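Local coordinates for protein integral membrane indolylacetylinositol arabinosyltransferase EmbC (Mycolicibacterium smegmatis, PDB 7BVE) that probably transfers arabinose units to build the arabinan of the mycobacterial cell wall, as a membrane-embedded arabinosyltransferase that binds the drug ethambutol, at residues A233-D238 / R407-A412; L393-S398 / I415-L420. All blocks are in the same frame, centred on the assembly; numbering follows the deposited sequence.

Interaction 1: A233-D238 / R407-A412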
loop_
_atom_site.group_PDB
_atom_site.type_symbol
_atom_site.label_atom_id
_atom_site.label_comp_id
_atom_site.label_asym_id
_atom_site.label_seq_id
_atom_site.Cartn_x
_atom_site.Cartn_y
_atom_site.Cartn_z
ATOM N N ALA A 233 0.211 3.921 55.072
ATOM C CA ALA A 233 0.061 5.204 55.752
ATOM C C ALA A 233 -0.833 6.152 54.962
ATOM O O ALA A 233 -1.568 6.956 55.549
ATOM C CB ALA A 233 1.430 5.832 55.986
ATOM N N LEU A 234 -0.805 6.054 53.631
ATOM C CA LEU A 234 -1.709 6.847 52.802
ATOM C C LEU A 234 -3.167 6.455 53.022
ATOM O O LEU A 234 -4.053 7.317 53.032
ATOM C CB LEU A 234 -1.333 6.693 51.333
ATOM C CG LEU A 234 -2.115 7.512 50.318
ATOM C CD1 LEU A 234 -1.921 8.976 50.601
ATOM C CD2 LEU A 234 -1.658 7.181 48.916
ATOM N N HIS A 235 -3.438 5.162 53.222
ATOM C CA HIS A 235 -4.805 4.755 53.551
ATOM C C HIS A 235 -5.237 5.250 54.925
ATOM O O HIS A 235 -6.401 5.632 55.116
ATOM C CB HIS A 235 -4.956 3.242 53.489
ATOM C CG HIS A 235 -6.338 2.775 53.821
ATOM N ND1 HIS A 235 -6.719 2.428 55.099
ATOM C CD2 HIS A 235 -7.444 2.645 53.052
ATOM C CE1 HIS A 235 -7.991 2.079 55.098
ATOM N NE2 HIS A 235 -8.455 2.202 53.868
ATOM N N VAL A 236 -4.324 5.224 55.901
ATOM C CA VAL A 236 -4.666 5.718 57.236
ATOM C C VAL A 236 -4.934 7.224 57.201
ATOM O O VAL A 236 -5.794 7.735 57.929
ATOM C CB VAL A 236 -3.561 5.335 58.239
ATOM C CG1 VAL A 236 -3.840 5.872 59.622
ATOM C CG2 VAL A 236 -3.453 3.833 58.324
ATOM N N LEU A 237 -4.258 7.949 56.307
ATOM C CA LEU A 237 -4.596 9.357 56.120
ATOM C C LEU A 237 -5.942 9.526 55.423
ATOM O O LEU A 237 -6.692 10.456 55.736
ATOM C CB LEU A 237 -3.516 10.079 55.322
ATOM C CG LEU A 237 -2.139 10.242 55.938
ATOM C CD1 LEU A 237 -1.271 10.999 54.971
ATOM C CD2 LEU A 237 -2.236 10.959 57.247
ATOM N N ASP A 238 -6.258 8.654 54.459
ATOM C CA ASP A 238 -7.513 8.810 53.724
ATOM C C ASP A 238 -8.733 8.472 54.566
ATOM O O ASP A 238 -9.824 8.972 54.285
ATOM C CB ASP A 238 -7.526 7.950 52.462
ATOM C CG ASP A 238 -6.702 8.539 51.349
ATOM O OD1 ASP A 238 -6.533 9.775 51.323
ATOM O OD2 ASP A 238 -6.246 7.767 50.484
ATOM N N ARG A 407 -10.698 10.190 47.621
ATOM C CA ARG A 407 -9.612 9.509 48.308
ATOM C C ARG A 407 -8.474 9.274 47.328
ATOM O O ARG A 407 -8.694 9.171 46.123
ATOM C CB ARG A 407 -10.083 8.187 48.910
ATOM C CG ARG A 407 -10.940 8.353 50.142
ATOM C CD ARG A 407 -11.480 7.043 50.649
ATOM N NE ARG A 407 -12.153 7.226 51.927
ATOM C CZ ARG A 407 -12.793 6.266 52.579
ATOM N NH1 ARG A 407 -12.868 5.050 52.065
ATOM N NH2 ARG A 407 -13.366 6.527 53.742
ATOM N N LEU A 408 -7.254 9.184 47.855
ATOM C CA LEU A 408 -6.052 9.139 47.027
ATOM C C LEU A 408 -5.484 7.746 46.820
ATOM O O LEU A 408 -4.707 7.546 45.878
ATOM C CB LEU A 408 -4.956 10.010 47.635
ATOM C CG LEU A 408 -5.136 11.509 47.517
ATOM C CD1 LEU A 408 -4.085 12.186 48.324
ATOM C CD2 LEU A 408 -4.975 11.869 46.078
ATOM N N LEU A 409 -5.825 6.791 47.684
ATOM C CA LEU A 409 -5.294 5.441 47.530
ATOM C C LEU A 409 -5.731 4.729 46.246
ATOM O O LEU A 409 -4.863 4.089 45.630
ATOM C CB LEU A 409 -5.624 4.605 48.775
ATOM C CG LEU A 409 -5.106 3.167 48.777
ATOM C CD1 LEU A 409 -3.602 3.131 48.781
ATOM C CD2 LEU A 409 -5.644 2.421 49.954
ATOM N N PRO A 410 -6.991 4.786 45.772
ATOM C CA PRO A 410 -7.254 4.210 44.444
ATOM C C PRO A 410 -6.583 4.946 43.297
ATOM O O PRO A 410 -6.308 4.324 42.266
ATOM C CB PRO A 410 -8.782 4.248 44.340
ATOM C CG PRO A 410 -9.214 5.196 45.318
ATOM C CD PRO A 410 -8.273 5.089 46.439
ATOM N N VAL A 411 -6.243 6.221 43.458
ATOM C CA VAL A 411 -5.466 6.908 42.432
ATOM C C VAL A 411 -4.027 6.389 42.410
ATOM O O VAL A 411 -3.436 6.195 41.337
ATOM C CB VAL A 411 -5.536 8.428 42.661
ATOM C CG1 VAL A 411 -4.703 9.170 41.652
ATOM C CG2 VAL A 411 -6.971 8.897 42.594
ATOM N N ALA A 412 -3.460 6.103 43.585
ATOM C CA ALA A 412 -2.117 5.528 43.630
ATOM C C ALA A 412 -2.101 4.098 43.098
ATOM O O ALA A 412 -1.146 3.683 42.423
ATOM C CB ALA A 412 -1.578 5.575 45.056
#
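Asp238, at the C-terminal end of helix 214-238, reaches across to the start of helix 409-422 and holds two consecutive backbone amides with one oxygen. OD2 accepts from Leu409 N at 3.0 Å through its syn lone pair, the bond bent to 136° at the hydrogen. Leu408 N, 3.2 Å from the same OD2, comes from above the carboxylate plane. CG of Asp238 stands beside its own backbone N, anti to the carbonyl carbon (chi1 -77°), which directs the carboxylate at these amides. N-H groups in the first turn of a helix lack a carbonyl acceptor within that helix; OD2 takes two amides near this start, which probably favours the charged form of the buried carboxylate. Arg407 runs extended past this group, its CG 4.1 Å from Asp238 CB. Arg407 NE lies 3.7 Å from the backbone Asp238 O and 6.1 Å from Asp238 OD2, so the two charges are near but not in contact.

The contact joins two helices predicted to cross the membrane, in the GT-C-like part, the C-terminal end of one against the N-terminal end of the other. On one flank of Asp238 the Leu409 methyl CD2 meets the edge of the His235 ring near its plane, 3.6 Å from His235 CD2. Both side chains start anti to their backbone N and cross obliquely. On another flank Leu234 puts CD2 4.2 Å from Ala412 CB.

Further out, Leu408 packs on Leu442, Ile445 and Val446 of helix 440-449, and Leu234 on Pro461 of helix 456-467. His235 touches the bound phosphopantetheine-type ligand, and its ring meets that of His245, another residue of this pocket, with the planes nearly parallel.

Interaction 2: L393-S398 / I415-L420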
loop_
_atom_site.group_PDB
_atom_site.type_symbol
_atom_site.label_atom_id
_atom_site.label_comp_id
_atom_site.label_asym_id
_atom_site.label_seq_id
_atom_site.Cartn_x
_atom_site.Cartn_y
_atom_site.Cartn_z
ATOM N N LEU A 393 -8.977 -0.867 31.673
ATOM C CA LEU A 393 -10.237 -0.842 32.422
ATOM C C LEU A 393 -10.024 -0.662 33.918
ATOM O O LEU A 393 -10.732 0.120 34.554
ATOM C CB LEU A 393 -11.050 -2.102 32.188
ATOM C CG LEU A 393 -11.903 -2.154 30.947
ATOM C CD1 LEU A 393 -12.606 -3.451 31.003
ATOM C CD2 LEU A 393 -12.888 -1.022 30.999
ATOM N N LEU A 394 -9.066 -1.380 34.502
ATOM C CA LEU A 394 -8.860 -1.256 35.940
ATOM C C LEU A 394 -8.259 0.091 36.319
ATOM O O LEU A 394 -8.543 0.602 37.408
ATOM C CB LEU A 394 -7.988 -2.392 36.451
ATOM C CG LEU A 394 -8.628 -3.773 36.409
ATOM C CD1 LEU A 394 -7.636 -4.813 36.862
ATOM C CD2 LEU A 394 -9.864 -3.803 37.266
ATOM N N THR A 395 -7.477 0.703 35.425
ATOM C CA THR A 395 -6.978 2.052 35.667
ATOM C C THR A 395 -8.115 3.063 35.691
ATOM O O THR A 395 -8.205 3.887 36.611
ATOM C CB THR A 395 -5.953 2.430 34.602
ATOM O OG1 THR A 395 -4.901 1.464 34.589
ATOM C CG2 THR A 395 -5.352 3.769 34.905
ATOM N N TRP A 396 -9.015 2.996 34.700
ATOM C CA TRP A 396 -10.148 3.920 34.672
ATOM C C TRP A 396 -11.095 3.692 35.843
ATOM O O TRP A 396 -11.635 4.650 36.399
ATOM C CB TRP A 396 -10.918 3.787 33.364
ATOM C CG TRP A 396 -12.046 4.775 33.242
ATOM C CD1 TRP A 396 -11.941 6.105 33.013
ATOM C CD2 TRP A 396 -13.442 4.514 33.409
ATOM N NE1 TRP A 396 -13.175 6.689 32.981
ATOM C CE2 TRP A 396 -14.117 5.733 33.231
ATOM C CE3 TRP A 396 -14.185 3.369 33.689
ATOM C CZ2 TRP A 396 -15.495 5.837 33.312
ATOM C CZ3 TRP A 396 -15.549 3.479 33.783
ATOM C CH2 TRP A 396 -16.193 4.702 33.596
ATOM N N CYS A 397 -11.280 2.438 36.258
ATOM C CA CYS A 397 -12.188 2.160 37.367
ATOM C C CYS A 397 -11.613 2.622 38.698
ATOM O O CYS A 397 -12.349 3.149 39.539
ATOM C CB CYS A 397 -12.525 0.674 37.416
ATOM S SG CYS A 397 -13.537 0.102 36.048
ATOM N N SER A 398 -10.298 2.477 38.894
ATOM C CA SER A 398 -9.684 2.961 40.127
ATOM C C SER A 398 -9.707 4.480 40.204
ATOM O O SER A 398 -9.985 5.046 41.269
ATOM C CB SER A 398 -8.251 2.456 40.230
ATOM O OG SER A 398 -8.208 1.048 40.292
ATOM N N ILE A 415 -2.060 4.354 39.430
ATOM C CA ILE A 415 -0.710 4.646 38.939
ATOM C C ILE A 415 0.132 3.374 38.874
ATOM O O ILE A 415 0.859 3.145 37.896
ATOM C CB ILE A 415 -0.047 5.733 39.808
ATOM C CG1 ILE A 415 -0.748 7.069 39.611
ATOM C CG2 ILE A 415 1.411 5.908 39.477
ATOM C CD1 ILE A 415 -0.294 8.114 40.572
ATOM N N ILE A 416 0.011 2.509 39.888
ATOM C CA ILE A 416 0.736 1.234 39.888
ATOM C C ILE A 416 0.285 0.338 38.735
ATOM O O ILE A 416 1.112 -0.222 38.008
ATOM C CB ILE A 416 0.578 0.525 41.246
ATOM C CG1 ILE A 416 1.304 1.299 42.335
ATOM C CG2 ILE A 416 1.095 -0.893 41.194
ATOM C CD1 ILE A 416 1.032 0.777 43.710
ATOM N N ILE A 417 -1.029 0.227 38.522
ATOM C CA ILE A 417 -1.555 -0.633 37.458
ATOM C C ILE A 417 -1.208 -0.076 36.078
ATOM O O ILE A 417 -0.864 -0.831 35.160
ATOM C CB ILE A 417 -3.074 -0.824 37.637
ATOM C CG1 ILE A 417 -3.365 -1.584 38.921
ATOM C CG2 ILE A 417 -3.684 -1.593 36.495
ATOM C CD1 ILE A 417 -4.818 -1.613 39.275
ATOM N N GLY A 418 -1.243 1.248 35.918
ATOM C CA GLY A 418 -0.908 1.837 34.632
ATOM C C GLY A 418 0.563 1.711 34.288
ATOM O O GLY A 418 0.918 1.441 33.138
ATOM N N ALA A 419 1.438 1.873 35.282
ATOM C CA ALA A 419 2.862 1.666 35.046
ATOM C C ALA A 419 3.172 0.192 34.843
ATOM O O ALA A 419 4.151 -0.162 34.185
ATOM C CB ALA A 419 3.672 2.230 36.208
ATOM N N LEU A 420 2.340 -0.685 35.401
ATOM C CA LEU A 420 2.563 -2.115 35.251
ATOM C C LEU A 420 2.175 -2.584 33.858
ATOM O O LEU A 420 2.861 -3.415 33.260
ATOM C CB LEU A 420 1.765 -2.858 36.315
ATOM C CG LEU A 420 2.059 -4.322 36.573
ATOM C CD1 LEU A 420 3.431 -4.432 37.168
ATOM C CD2 LEU A 420 1.024 -4.885 37.512
#
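Helices 385-405 and 409-422 form an antiparallel helical hairpin in the GT-C-like part of the protein, and the segments 393-398 and 415-420 are facing parts of its two arms. Their local axes approach to 8.9 Å with N-to-C directions 162° apart, and the nearest CA atoms, those of Thr395 and Gly418, lie 6.2 Å from each other. The Thr395 hydroxyl lies beside the backbone of Gly418, with OG1 3.9 Å from Gly418 N.

Ile417 carries most of the contact from its helix. Its CG2 branch, anti to the backbone N, comes to 3.8 Å from Thr395 OG1, the two side chains sliding past each other in opposite directions. The other branch ends in CD1, which lies 4.3 Å from Leu394 CB and also approaches Ser398. No hydrogen bond spans the two segments; both hydroxyls turn back to their own helix. Thr395 OG1 bonds to Gly391 O one turn earlier, and Ser398 OG, 26° above the carbonyl plane, bonds at 2.9 Å to Leu394 O, which also accepts the hydrogen bond from Ser398 N.

How the interactions relate
The two contacts share helix 409-422: its start meets the end of helix 214-238 in interaction 1, and its later turns lie along helix 385-405 in interaction 2. Their centres are 15 Å apart, and they touch directly where Pro410 O lies 3.4 Å from Ser398 CB. Along the chain the segments alternate, 233-238, 393-398, 407-412, 415-420. All four lie in the GT-C-like part of the chain, and the start of helix 409-422 is tied both to helix 214-238 and, through Pro410, to helix 385-405. The phosphopantetheine-type ligand touches interaction 1 through His235, whereas the Ser398 side chain of interaction 2 is about 11 Å from it.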